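Local coordinates for protein putative glycoside hydrolase (Bacteroides thetaiotaomicron VPI-5482, PDB 3HBZ) that binds calcium and is a putative glycoside hydrolase that may play a role in carbohydrate metabolism, at residues A[159-164]-A[327-332]. Residues are numbered along the deposited sequence; the frame is centred on the assembly and turned at random.
Sequences LSLVTR and STLLID. With CA (calcium ion), chain B.
Leu161 and Leu329 face each other as a hydrogen-bonded pair of antiparallel strands, Leu161 N reaching Leu329 O at 2.8 Å and Leu329 N returning to Leu161 O. Leu159 and Ile331 form the next such pair, also doubly bonded, and Thr163 N closes the ladder on Ser327 O at 3.0 Å. Between these rungs, CA-H...O contacts such as Thr328 CA to Leu161 O (3.2 Å) fill in.

On the face carrying Leu159, Leu161, Leu329 and Ile331 the apolar side chains lie side by side: Leu161 CD1 meets Leu329 CD2 at 4.1 Å; Leu159 has its CG anti to the backbone N (chi1 175°), and its CD2 lies 3.9 Å from Ile331 CB. The face of Ser160, Val162, Thr328 and Leu330 is more mixed. Leu330 sets CD2 against Ser160 OG (3.2 Å), while Val162 CG2 rests on both branches of Thr328, 3.6 Å from OG1, which also bonds to Gly326, and 3.8 Å from CG2. An alanine at Val162 would probably open a gap beside Thr328 OG1 and CG2.

Asp332, at the end of this pairing, grips a calcium ion with both carboxylate oxygens; Asn101, Glu103, Thr155 and Lys157 complete the protein ligands. Strand 147-150 flanks 158-165 and strand 210-220 flanks 328-338, while Phe312 of strand 306-313 packs onto Leu159, Leu161 and Ile331.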
ATOM      1  N   LEU A 159     -11.493  -7.520   5.117  1.00 26.48           N
ATOM      2  CA  LEU A 159     -11.171  -6.673   4.016  1.00 25.37           C
ATOM      3  C   LEU A 159     -12.222  -6.900   2.940  1.00 26.17           C
ATOM      4  O   LEU A 159     -12.572  -8.045   2.636  1.00 23.60           O
ATOM      5  CB  LEU A 159      -9.785  -7.065   3.454  1.00 25.96           C
ATOM      6  CG  LEU A 159      -9.305  -6.356   2.187  1.00 23.85           C
ATOM      7  CD1 LEU A 159      -9.200  -4.851   2.458  1.00 22.48           C
ATOM      8  CD2 LEU A 159      -7.943  -7.027   1.720  1.00 19.83           C
ATOM      9  N   SER A 160     -12.729  -5.796   2.380  1.00 23.36           N
ATOM     10  CA  SER A 160     -13.636  -5.835   1.263  1.00 22.96           C
ATOM     11  C   SER A 160     -13.134  -4.975   0.115  1.00 23.76           C
ATOM     12  O   SER A 160     -12.852  -3.785   0.269  1.00 23.76           O
ATOM     13  CB  SER A 160     -15.022  -5.326   1.720  1.00 25.89           C
ATOM     14  OG  SER A 160     -15.939  -5.429   0.651  1.00 26.46           O
ATOM     15  N   LEU A 161     -13.060  -5.583  -1.054  1.00 23.73           N
ATOM     16  CA  LEU A 161     -12.548  -4.945  -2.240  1.00 25.91           C
ATOM     17  C   LEU A 161     -13.646  -5.014  -3.308  1.00 26.56           C
ATOM     18  O   LEU A 161     -14.143  -6.098  -3.635  1.00 24.91           O
ATOM     19  CB  LEU A 161     -11.299  -5.692  -2.719  1.00 24.89           C
ATOM     20  CG  LEU A 161     -10.182  -5.746  -1.663  1.00 28.09           C
ATOM     21  CD1 LEU A 161      -8.957  -6.495  -2.242  1.00 27.42           C
ATOM     22  CD2 LEU A 161      -9.736  -4.376  -1.155  1.00 22.70           C
ATOM     23  N   VAL A 162     -14.065  -3.850  -3.782  1.00 26.04           N
ATOM     24  CA  VAL A 162     -15.170  -3.752  -4.730  1.00 26.90           C
ATOM     25  C   VAL A 162     -14.759  -2.836  -5.893  1.00 24.87           C
ATOM     26  O   VAL A 162     -14.409  -1.730  -5.678  1.00 26.87           O
ATOM     27  CB  VAL A 162     -16.456  -3.225  -4.085  1.00 26.30           C
ATOM     28  CG1 VAL A 162     -17.593  -3.045  -5.137  1.00 22.51           C
ATOM     29  CG2 VAL A 162     -16.957  -4.156  -2.973  1.00 22.87           C
ATOM     30  N   THR A 163     -14.833  -3.336  -7.116  1.00 25.40           N
ATOM     31  CA  THR A 163     -14.542  -2.572  -8.335  1.00 24.21           C
ATOM     32  C   THR A 163     -15.641  -1.547  -8.552  1.00 23.02           C
ATOM     33  O   THR A 163     -16.818  -1.880  -8.586  1.00 23.42           O
ATOM     34  CB  THR A 163     -14.419  -3.509  -9.544  1.00 23.67           C
ATOM     35  OG1 THR A 163     -13.334  -4.426  -9.295  1.00 22.44           O
ATOM     36  CG2 THR A 163     -14.140  -2.733 -10.887  1.00 21.94           C
ATOM     37  N   ARG A 164     -15.237  -0.287  -8.638  1.00 23.62           N
ATOM     38  CA  ARG A 164     -16.161   0.835  -8.663  1.00 24.23           C
ATOM     39  C   ARG A 164     -16.087   1.562  -9.990  1.00 24.19           C
ATOM     40  O   ARG A 164     -15.011   1.613 -10.625  1.00 22.19           O
ATOM     41  CB  ARG A 164     -15.743   1.845  -7.618  1.00 21.73           C
ATOM     42  CG  ARG A 164     -15.780   1.303  -6.222  1.00 29.37           C
ATOM     43  CD  ARG A 164     -17.166   0.898  -5.785  1.00 34.02           C
ATOM     44  NE  ARG A 164     -17.077   0.761  -4.355  1.00 34.35           N
ATOM     45  CZ  ARG A 164     -18.032   1.010  -3.467  1.00 29.32           C
ATOM     46  NH1 ARG A 164     -19.269   1.384  -3.810  1.00 26.87           N
ATOM     47  NH2 ARG A 164     -17.714   0.864  -2.195  1.00 25.54           N
ATOM     48  N   SER A 327     -17.642  -6.192  -8.894  1.00 25.37           N
ATOM     49  CA  SER A 327     -16.842  -7.364  -8.505  1.00 24.81           C
ATOM     50  C   SER A 327     -16.393  -7.181  -7.081  1.00 24.13           C
ATOM     51  O   SER A 327     -15.885  -6.119  -6.761  1.00 26.33           O
ATOM     52  CB  SER A 327     -15.654  -7.585  -9.455  1.00 25.63           C
ATOM     53  OG  SER A 327     -16.146  -8.122 -10.685  1.00 23.49           O
ATOM     54  N   THR A 328     -16.610  -8.194  -6.215  1.00 26.04           N
ATOM     55  CA  THR A 328     -16.398  -8.075  -4.757  1.00 24.29           C
ATOM     56  C   THR A 328     -15.554  -9.234  -4.233  1.00 26.36           C
ATOM     57  O   THR A 328     -15.941 -10.399  -4.365  1.00 24.70           O
ATOM     58  CB  THR A 328     -17.721  -8.071  -4.006  1.00 28.91           C
ATOM     59  OG1 THR A 328     -18.522  -6.999  -4.503  1.00 26.82           O
ATOM     60  CG2 THR A 328     -17.533  -7.917  -2.456  1.00 23.67           C
ATOM     61  N   LEU A 329     -14.379  -8.895  -3.693  1.00 24.04           N
ATOM     62  CA  LEU A 329     -13.475  -9.829  -3.083  1.00 26.06           C
ATOM     63  C   LEU A 329     -13.436  -9.500  -1.594  1.00 25.03           C
ATOM     64  O   LEU A 329     -13.106  -8.370  -1.226  1.00 24.36           O
ATOM     65  CB  LEU A 329     -12.064  -9.714  -3.705  1.00 26.66           C
ATOM     66  CG  LEU A 329     -10.974 -10.609  -3.089  1.00 25.98           C
ATOM     67  CD1 LEU A 329     -11.245 -12.155  -3.291  1.00 22.13           C
ATOM     68  CD2 LEU A 329      -9.622 -10.264  -3.629  1.00 23.33           C
ATOM     69  N   LEU A 330     -13.816 -10.471  -0.772  1.00 22.74           N
ATOM     70  CA  LEU A 330     -13.631 -10.432   0.685  1.00 23.91           C
ATOM     71  C   LEU A 330     -12.450 -11.287   1.103  1.00 22.49           C
ATOM     72  O   LEU A 330     -12.277 -12.401   0.607  1.00 27.62           O
ATOM     73  CB  LEU A 330     -14.918 -10.890   1.433  1.00 21.62           C
ATOM     74  CG  LEU A 330     -16.226 -10.219   1.101  1.00 25.18           C
ATOM     75  CD1 LEU A 330     -17.378 -10.829   2.002  1.00 24.55           C
ATOM     76  CD2 LEU A 330     -16.136  -8.618   1.182  1.00 21.12           C
ATOM     77  N   ILE A 331     -11.609 -10.760   1.999  1.00 22.93           N
ATOM     78  CA  ILE A 331     -10.400 -11.450   2.413  1.00 19.79           C
ATOM     79  C   ILE A 331     -10.325 -11.451   3.914  1.00 22.24           C
ATOM     80  O   ILE A 331     -10.628 -10.428   4.543  1.00 24.99           O
ATOM     81  CB  ILE A 331      -9.134 -10.753   1.844  1.00 18.31           C
ATOM     82  CG1 ILE A 331      -9.034 -10.892   0.305  1.00 22.00           C
ATOM     83  CG2 ILE A 331      -7.880 -11.236   2.541  1.00 21.04           C
ATOM     84  CD1 ILE A 331      -8.655 -12.316  -0.193  1.00 22.53           C
ATOM     85  N   ASP A 332      -9.983 -12.599   4.508  1.00 21.90           N
ATOM     86  CA  ASP A 332      -9.771 -12.653   5.940  1.00 23.22           C
ATOM     87  C   ASP A 332      -8.773 -13.735   6.339  1.00 25.16           C
ATOM     88  O   ASP A 332      -8.516 -14.681   5.577  1.00 23.55           O
ATOM     89  CB  ASP A 332     -11.095 -12.864   6.677  1.00 24.48           C
ATOM     90  CG  ASP A 332     -11.107 -12.216   8.088  1.00 29.09           C
ATOM     91  OD1 ASP A 332     -10.078 -11.621   8.474  1.00 25.33           O
ATOM     92  OD2 ASP A 332     -12.135 -12.322   8.809  1.00 26.32           O
TER
HETATM   93 CA    CA B   1     -10.992 -10.828  10.640  1.00 35.78          CA
HETATM   94  O   HOH W   1      -9.857 -12.625  11.691  1.00 22.13           O